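Local coordinates for protein enoyl-CoA hydratase/isomerase (Pseudomonas aeruginosa, PDB 3LAO) that probably hydrates a steroid enoyl-CoA substrate, adding water to its side-chain double bond, as a homotrimer of the crotonase-like family, at residues 7-12 with 30-35; 95-100 with 121-126; 111-116 with 194-199. One frame throughout, in Å; residues are numbered along the deposited sequence.

Interaction 1 of 3, residues 7-12 with 30-35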
loop_
_atom_site.group_PDB
_atom_site.type_symbol
_atom_site.label_atom_id
_atom_site.label_comp_id
_atom_site.label_asym_id
_atom_site.label_seq_id
_atom_site.Cartn_x
_atom_site.Cartn_y
_atom_site.Cartn_z
ATOM N N ALA B 7 8.631 38.185 -11.605
ATOM C CA ALA B 7 9.282 37.220 -10.717
ATOM C C ALA B 7 9.854 37.842 -9.438
ATOM O O ALA B 7 10.591 38.817 -9.488
ATOM C CB ALA B 7 10.355 36.459 -11.462
ATOM N N ASN B 8 9.513 37.245 -8.301
ATOM C CA ASN B 8 9.854 37.722 -6.969
ATOM C C ASN B 8 11.101 37.010 -6.485
ATOM O O ASN B 8 11.147 35.779 -6.436
ATOM C CB ASN B 8 8.654 37.452 -6.027
ATOM C CG ASN B 8 8.965 37.663 -4.525
ATOM O OD1 ASN B 8 9.421 38.710 -4.108
ATOM N ND2 ASN B 8 8.655 36.662 -3.718
ATOM N N SER B 9 12.113 37.787 -6.116
ATOM C CA SER B 9 13.381 37.234 -5.643
ATOM C C SER B 9 13.584 37.616 -4.210
ATOM O O SER B 9 14.603 37.299 -3.616
ATOM C CB SER B 9 14.554 37.775 -6.465
ATOM O OG SER B 9 14.547 37.287 -7.799
ATOM N N GLY B 10 12.605 38.309 -3.650
ATOM C CA GLY B 10 12.625 38.617 -2.233
ATOM C C GLY B 10 11.964 37.549 -1.358
ATOM O O GLY B 10 11.933 36.348 -1.679
ATOM N N PRO B 11 11.438 37.985 -0.213
ATOM C CA PRO B 11 10.833 37.060 0.745
ATOM C C PRO B 11 9.687 36.311 0.074
ATOM O O PRO B 11 8.944 36.876 -0.757
ATOM C CB PRO B 11 10.305 37.987 1.845
ATOM C CG PRO B 11 11.048 39.289 1.641
ATOM C CD PRO B 11 11.288 39.393 0.181
ATOM N N GLY B 12 9.564 35.031 0.422
ATOM C CA GLY B 12 8.566 34.167 -0.180
ATOM C C GLY B 12 7.161 34.577 0.191
ATOM O O GLY B 12 6.933 35.177 1.246
ATOM N N ALA B 30 9.416 32.793 -7.724
ATOM C CA ALA B 30 10.074 32.256 -8.934
ATOM C C ALA B 30 11.532 32.673 -8.990
ATOM O O ALA B 30 12.410 31.890 -9.446
ATOM C CB ALA B 30 9.363 32.722 -10.182
ATOM N N GLY B 31 11.779 33.901 -8.514
ATOM C CA GLY B 31 13.111 34.478 -8.480
ATOM C C GLY B 31 14.108 33.617 -7.730
ATOM O O GLY B 31 15.298 33.635 -8.040
ATOM N N LYS B 32 13.649 32.849 -6.748
ATOM C CA LYS B 32 14.552 31.897 -6.114
ATOM C C LYS B 32 14.136 30.442 -6.367
ATOM O O LYS B 32 14.370 29.567 -5.541
ATOM C CB LYS B 32 14.677 32.165 -4.611
ATOM C CG LYS B 32 14.612 33.620 -4.184
ATOM C CD LYS B 32 15.760 34.446 -4.708
ATOM C CE LYS B 32 17.054 34.028 -4.058
ATOM N NZ LYS B 32 18.158 34.945 -4.484
ATOM N N ARG B 33 13.505 30.180 -7.499
ATOM C CA ARG B 33 13.043 28.816 -7.782
ATOM C C ARG B 33 12.081 28.288 -6.734
ATOM O O ARG B 33 11.967 27.065 -6.513
ATOM C CB ARG B 33 14.222 27.864 -7.953
ATOM C CG ARG B 33 15.130 28.321 -9.060
ATOM C CD ARG B 33 15.612 27.151 -9.840
ATOM N NE ARG B 33 15.585 27.414 -11.270
ATOM C CZ ARG B 33 16.664 27.452 -12.042
ATOM N NH1 ARG B 33 17.873 27.256 -11.517
ATOM N NH2 ARG B 33 16.529 27.689 -13.339
ATOM N N ASN B 34 11.369 29.219 -6.109
ATOM C CA ASN B 34 10.420 28.861 -5.074
ATOM C C ASN B 34 11.047 28.056 -3.937
ATOM O O ASN B 34 10.370 27.187 -3.343
ATOM C CB ASN B 34 9.216 28.117 -5.678
ATOM C CG ASN B 34 8.305 29.061 -6.474
ATOM O OD1 ASN B 34 7.735 28.691 -7.516
ATOM N ND2 ASN B 34 8.162 30.299 -5.969
ATOM N N ALA B 35 12.329 28.316 -3.651
ATOM C CA ALA B 35 12.907 27.826 -2.408
ATOM C C ALA B 35 12.087 28.385 -1.210
ATOM O O ALA B 35 11.723 29.548 -1.206
ATOM C CB ALA B 35 14.369 28.223 -2.314
HETATM O O HOH W 1 7.319 34.685 -8.307
#
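The contact joins the two ends of a beta hairpin at the surface. Asn8 and Ser9, in the loop leading into strand 14-19, meet Gly31 in the short 3-10 turn that follows strand 22-27. The backbones come close, with Ser9 CA and Gly31 CA 4.0 Å apart. One weak hydrogen bond crosses, from Gly31 N to Asn8 O at 2.9 Å, with a bent N-H...O angle of 124°. A water adds a second link: it accepts from Ala30 N, and weakly from Asn8 N. Ser9 OG lies 3.2 Å from Gly31 CA, a close approach against a residue without a side chain. The aliphatic chain of Lys32 lies by the Ser9 carbonyl. A bend at chi2 (-64°) puts Lys32 CD 3.3 Å from Ser9 O. Ala7 CB touches Ala30 CB at 4.1 Å. The loop also braces itself. Asn8 OD1 accepts from Gly10 N at 3.2 Å, which makes an Asx turn. Asn8 ND2 gives an almost straight bond of 3.0 Å to Pro11 O, and also bonds Asp28 O. Entry and exit segments are thus held together beside the first antiparallel strand pair of the crotonase fold.

Interaction 2 of 3, residues 95-100 with 121-126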
loop_
_atom_site.group_PDB
_atom_site.type_symbol
_atom_site.label_atom_id
_atom_site.label_comp_id
_atom_site.label_asym_id
_atom_site.label_seq_id
_atom_site.Cartn_x
_atom_site.Cartn_y
_atom_site.Cartn_z
ATOM N N ASP B 95 -0.699 22.819 8.216
ATOM C CA ASP B 95 0.558 22.321 7.674
ATOM C C ASP B 95 0.365 21.746 6.257
ATOM O O ASP B 95 -0.365 20.779 6.068
ATOM C CB ASP B 95 1.108 21.253 8.611
ATOM C CG ASP B 95 2.449 20.710 8.162
ATOM O OD1 ASP B 95 2.925 21.148 7.106
ATOM O OD2 ASP B 95 3.027 19.854 8.864
ATOM N N PRO B 96 0.975 22.392 5.250
ATOM C CA PRO B 96 0.967 21.905 3.875
ATOM C C PRO B 96 1.477 20.481 3.782
ATOM O O PRO B 96 0.942 19.697 3.020
ATOM C CB PRO B 96 1.955 22.847 3.173
ATOM C CG PRO B 96 1.759 24.137 3.928
ATOM C CD PRO B 96 1.635 23.709 5.355
ATOM N N TRP B 97 2.521 20.171 4.533
ATOM C CA TRP B 97 3.062 18.840 4.573
ATOM C C TRP B 97 2.217 17.796 5.293
ATOM O O TRP B 97 2.568 16.626 5.316
ATOM C CB TRP B 97 4.476 18.907 5.111
ATOM C CG TRP B 97 5.350 19.408 3.983
ATOM C CD1 TRP B 97 5.981 18.654 3.057
ATOM C CD2 TRP B 97 5.587 20.769 3.621
ATOM N NE1 TRP B 97 6.632 19.448 2.157
ATOM C CE2 TRP B 97 6.404 20.758 2.480
ATOM C CE3 TRP B 97 5.191 21.996 4.156
ATOM C CZ2 TRP B 97 6.850 21.927 1.863
ATOM C CZ3 TRP B 97 5.615 23.154 3.539
ATOM C CH2 TRP B 97 6.438 23.115 2.405
ATOM N N GLY B 98 1.100 18.225 5.850
ATOM C CA GLY B 98 0.209 17.364 6.613
ATOM C C GLY B 98 0.823 16.546 7.740
ATOM O O GLY B 98 0.378 15.432 8.011
ATOM N N VAL B 99 1.832 17.079 8.413
ATOM C CA VAL B 99 2.489 16.305 9.457
ATOM C C VAL B 99 2.046 16.755 10.841
ATOM O O VAL B 99 1.885 15.946 11.748
ATOM C CB VAL B 99 4.020 16.351 9.281
ATOM C CG1 VAL B 99 4.735 15.891 10.524
ATOM C CG2 VAL B 99 4.431 15.491 8.085
ATOM N N VAL B 100 1.808 18.051 10.972
ATOM C CA VAL B 100 1.375 18.698 12.200
ATOM C C VAL B 100 -0.131 19.045 12.225
ATOM O O VAL B 100 -0.661 19.656 11.291
ATOM C CB VAL B 100 2.154 20.013 12.314
ATOM C CG1 VAL B 100 1.482 20.990 13.274
ATOM C CG2 VAL B 100 3.556 19.713 12.710
ATOM N N ILE B 121 8.465 17.127 -3.384
ATOM C CA ILE B 121 7.977 15.753 -3.413
ATOM C C ILE B 121 6.952 15.509 -2.310
ATOM O O ILE B 121 5.819 15.108 -2.581
ATOM C CB ILE B 121 9.128 14.741 -3.262
ATOM C CG1 ILE B 121 10.087 14.843 -4.450
ATOM C CG2 ILE B 121 8.582 13.328 -3.132
ATOM C CD1 ILE B 121 11.291 13.934 -4.343
ATOM N N GLU B 122 7.355 15.754 -1.068
ATOM C CA GLU B 122 6.507 15.470 0.082
ATOM C C GLU B 122 5.268 16.335 0.026
ATOM O O GLU B 122 4.189 15.929 0.433
ATOM C CB GLU B 122 7.261 15.708 1.391
ATOM C CG GLU B 122 7.234 14.477 2.349
ATOM C CD GLU B 122 5.935 14.411 3.222
ATOM O OE1 GLU B 122 4.939 13.771 2.791
ATOM O OE2 GLU B 122 5.913 14.985 4.346
ATOM N N LEU B 123 5.423 17.528 -0.525
ATOM C CA LEU B 123 4.318 18.449 -0.598
ATOM C C LEU B 123 3.332 17.860 -1.593
ATOM O O LEU B 123 2.127 17.842 -1.366
ATOM C CB LEU B 123 4.832 19.793 -1.072
ATOM C CG LEU B 123 3.920 21.000 -1.023
ATOM C CD1 LEU B 123 3.349 21.159 0.382
ATOM C CD2 LEU B 123 4.737 22.217 -1.445
HETATM N N MSE B 124 3.874 17.325 -2.677
HETATM C CA MSE B 124 3.061 16.709 -3.697
HETATM C C MSE B 124 2.310 15.462 -3.222
HETATM O O MSE B 124 1.180 15.216 -3.638
HETATM C CB MSE B 124 3.946 16.350 -4.869
HETATM C CG MSE B 124 3.187 15.955 -6.072
HETATM SE SE MSE B 124 4.425 15.375 -7.429
HETATM C CE MSE B 124 5.069 13.737 -6.606
ATOM N N LEU B 125 2.923 14.670 -2.350
ATOM C CA LEU B 125 2.294 13.416 -1.911
ATOM C C LEU B 125 1.245 13.638 -0.827
ATOM O O LEU B 125 0.596 12.709 -0.400
ATOM C CB LEU B 125 3.326 12.438 -1.374
ATOM C CG LEU B 125 4.405 11.984 -2.349
ATOM C CD1 LEU B 125 5.531 11.251 -1.600
ATOM C CD2 LEU B 125 3.750 11.115 -3.415
ATOM N N ASN B 126 1.119 14.867 -0.359
ATOM C CA ASN B 126 0.126 15.194 0.612
ATOM C C ASN B 126 -1.175 15.603 -0.078
ATOM O O ASN B 126 -2.166 15.921 0.555
ATOM C CB ASN B 126 0.634 16.332 1.477
ATOM C CG ASN B 126 -0.240 16.565 2.689
ATOM O OD1 ASN B 126 -0.363 15.683 3.549
ATOM N ND2 ASN B 126 -0.876 17.738 2.758
#
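Trp97 lies against Glu122 and Leu123, and so joins a type I beta turn, Asp95 to Gly98, to helix 119-125 in the core of the crotonase fold. In this family the start of the equivalent helix contributes to the oxyanion hole. From Trp97 CB the side chain leaves with CG anti to the carbonyl carbon (chi1 -77°), and the indole reaches the helix. CD1 meets Glu122 CB at 3.6 Å, in the plane of the ring at its edge. The next atom, NE1, passes 3.5 Å from Leu123 N, but its hydrogen bond goes to Ala119 O, one turn back. CE2 and CZ2 lie under the leucine. Leu123 CD1 sits 3.8 Å from the centroid of the six-membered ring, 14° off the normal, a CH-pi contact over the face. Leu123 CD2 also reaches CZ2. Phe36 adds an edge-to-face ring contact to Trp97.

Leu123 CD1 has a second neighbour, Pro96 CB at 3.5 Å, and sits in the corner formed by Pro96 and the indole. Pro96 itself also packs on helix 38-53. Asn126 puts OD1 3.5 Å from Gly98 CA. Arg156 bridges the two segments: it forms a salt bridge with Glu122 OE1 and hydrogen-bonds Trp97 O and Gly98 O. Val99, just after the turn, packs on Arg226 of a second subunit, so this loop reaches the trimer interface.

The turn is tied by Asp95. Its OD1 takes a weak bond from Trp97 N. OD2 accepts two bonds: Val99 N meets it from above the carboxylate plane at 3.1 Å, and Val100 N on the anti side at 3.0 Å.

Interaction 3 of 3, residues 111-116 with 194-199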
loop_
_atom_site.group_PDB
_atom_site.type_symbol
_atom_site.label_atom_id
_atom_site.label_comp_id
_atom_site.label_asym_id
_atom_site.label_seq_id
_atom_site.Cartn_x
_atom_site.Cartn_y
_atom_site.Cartn_z
ATOM N N ALA B 111 -0.478 20.845 -9.076
ATOM C CA ALA B 111 0.212 20.870 -10.381
ATOM C C ALA B 111 1.699 21.212 -10.224
ATOM O O ALA B 111 2.030 22.228 -9.622
ATOM C CB ALA B 111 -0.469 21.897 -11.307
ATOM N N VAL B 112 2.585 20.392 -10.790
ATOM C CA VAL B 112 4.034 20.613 -10.685
ATOM C C VAL B 112 4.776 20.579 -12.027
ATOM O O VAL B 112 4.488 19.761 -12.901
ATOM C CB VAL B 112 4.726 19.535 -9.854
ATOM C CG1 VAL B 112 4.113 19.414 -8.467
ATOM C CG2 VAL B 112 4.614 18.284 -10.568
ATOM N N GLN B 113 5.802 21.412 -12.122
ATOM C CA GLN B 113 6.609 21.532 -13.332
ATOM C C GLN B 113 8.065 21.824 -13.016
ATOM O O GLN B 113 8.394 22.458 -11.991
ATOM C CB GLN B 113 6.094 22.682 -14.199
ATOM C CG GLN B 113 6.579 24.073 -13.747
ATOM C CD GLN B 113 5.757 24.673 -12.612
ATOM O OE1 GLN B 113 5.395 23.983 -11.641
ATOM N NE2 GLN B 113 5.483 25.987 -12.710
ATOM N N GLY B 114 8.927 21.403 -13.934
ATOM C CA GLY B 114 10.343 21.707 -13.866
ATOM C C GLY B 114 11.127 20.976 -12.787
ATOM O O GLY B 114 11.559 19.848 -12.986
ATOM N N THR B 115 11.314 21.655 -11.664
ATOM C CA THR B 115 12.165 21.207 -10.587
ATOM C C THR B 115 11.332 20.967 -9.338
ATOM O O THR B 115 10.486 21.772 -8.995
ATOM C CB THR B 115 13.238 22.263 -10.280
ATOM O OG1 THR B 115 14.433 21.949 -10.988
ATOM C CG2 THR B 115 13.551 22.301 -8.816
ATOM N N CYS B 116 11.585 19.848 -8.667
ATOM C CA CYS B 116 10.780 19.445 -7.519
ATOM C C CYS B 116 11.638 18.778 -6.451
ATOM O O CYS B 116 11.557 17.568 -6.241
ATOM C CB CYS B 116 9.658 18.502 -7.958
ATOM S SG CYS B 116 8.305 18.347 -6.768
ATOM N N GLY B 194 3.406 22.979 -19.813
ATOM C CA GLY B 194 2.445 24.056 -20.024
ATOM C C GLY B 194 0.977 23.706 -19.822
ATOM O O GLY B 194 0.122 24.590 -19.793
ATOM N N GLU B 195 0.694 22.411 -19.678
ATOM C CA GLU B 195 -0.678 21.928 -19.558
ATOM C C GLU B 195 -0.998 21.445 -18.150
ATOM O O GLU B 195 -2.114 21.007 -17.885
ATOM C CB GLU B 195 -0.941 20.788 -20.546
ATOM C CG GLU B 195 -1.300 21.254 -21.932
ATOM C CD GLU B 195 -2.307 22.403 -21.888
ATOM O OE1 GLU B 195 -1.914 23.529 -22.281
ATOM O OE2 GLU B 195 -3.471 22.188 -21.436
ATOM N N GLU B 196 -0.037 21.519 -17.241
ATOM C CA GLU B 196 -0.261 20.883 -15.959
ATOM C C GLU B 196 -1.332 21.620 -15.139
ATOM O O GLU B 196 -2.121 20.991 -14.436
ATOM C CB GLU B 196 1.045 20.621 -15.185
ATOM C CG GLU B 196 1.775 21.866 -14.696
ATOM C CD GLU B 196 2.517 22.660 -15.814
ATOM O OE1 GLU B 196 2.649 22.165 -16.972
ATOM O OE2 GLU B 196 2.969 23.799 -15.512
ATOM N N LEU B 197 -1.392 22.937 -15.234
ATOM C CA LEU B 197 -2.354 23.634 -14.396
ATOM C C LEU B 197 -3.740 23.501 -15.001
ATOM O O LEU B 197 -4.705 23.300 -14.270
ATOM C CB LEU B 197 -1.989 25.095 -14.197
ATOM C CG LEU B 197 -2.979 25.884 -13.335
ATOM C CD1 LEU B 197 -3.241 25.308 -11.918
ATOM C CD2 LEU B 197 -2.508 27.315 -13.269
ATOM N N ALA B 198 -3.848 23.567 -16.330
ATOM C CA ALA B 198 -5.159 23.419 -16.961
ATOM C C ALA B 198 -5.759 22.071 -16.597
ATOM O O ALA B 198 -6.975 21.934 -16.377
ATOM C CB ALA B 198 -5.065 23.544 -18.435
ATOM N N ARG B 199 -4.892 21.076 -16.531
ATOM C CA ARG B 199 -5.306 19.713 -16.249
ATOM C C ARG B 199 -5.670 19.540 -14.781
ATOM O O ARG B 199 -6.720 18.995 -14.460
ATOM C CB ARG B 199 -4.199 18.757 -16.624
ATOM C CG ARG B 199 -4.666 17.347 -16.629
ATOM C CD ARG B 199 -5.904 17.204 -17.514
ATOM N NE ARG B 199 -6.558 15.943 -17.228
ATOM C CZ ARG B 199 -7.479 15.384 -18.001
ATOM N NH1 ARG B 199 -7.844 15.981 -19.138
ATOM N NH2 ARG B 199 -8.029 14.220 -17.642
#
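The Glu196 carboxylate and the Gln113 amide are the flat groups here, with planes 39° apart. Gln113 CB lies over one face of the carboxylate, 3.9 Å from Glu196 CD and 3.6 Å from Glu196 OE2. In turn OE2 stands over a face of the amide, 4.1 Å from Gln113 CD. The two side chains cross at about a right angle, and no hydrogen bond joins them. Their polar ends have other partners. Gln113 NE2 bonds Gly66 O and Ala64 O. Glu196 OE1 takes a weak bond from Gly194 N, 3.1 Å away, two residues before it in the loop that leads into helix 196-209.

Both chains start with CG between the backbone N and the carbonyl carbon (chi1 81° for Gln113, 68° for Glu196). In Glu196 this first torsion puts CG 3.9 Å from Val112 O. Both chains then bend at chi2. Ala111 CB points at the first turn of helix 196-209 and rests 3.7 Å from Glu196 O. Leu197 CD1 comes within 4.4 Å of Ala111 CB, and its side chain also covers strand 59-64. Glu196 extends the cover to strands 129-133 and 189-191. The helix thus starts across neighbouring parallel strands. This is the helix-on-sheet packing of the alpha/beta core of the crotonase fold.

Interaction 1 is a surface contact, while interactions 2 and 3 are buried. Interaction 2 lies closest to the middle of the chain, about 4 Å from its centre. The chemistry follows the place: interaction 1 has one weak backbone bond and a water bridge between loops, beside van der Waals contacts; interaction 2 relies on an aromatic face and aliphatic groups, and interaction 3 on Ala111, Leu197 and the folded Glu196 and Gln113 side chains, with no hydrogen bond across. Interactions 2 and 3 share neighbouring elements. Strand 115-117 runs on into helix 119-125, and Ile121 CG1 packs on Cys116 O at 3.6 Å. Interaction 1 touches neither, and its centre is about 20 Å from that of interaction 2.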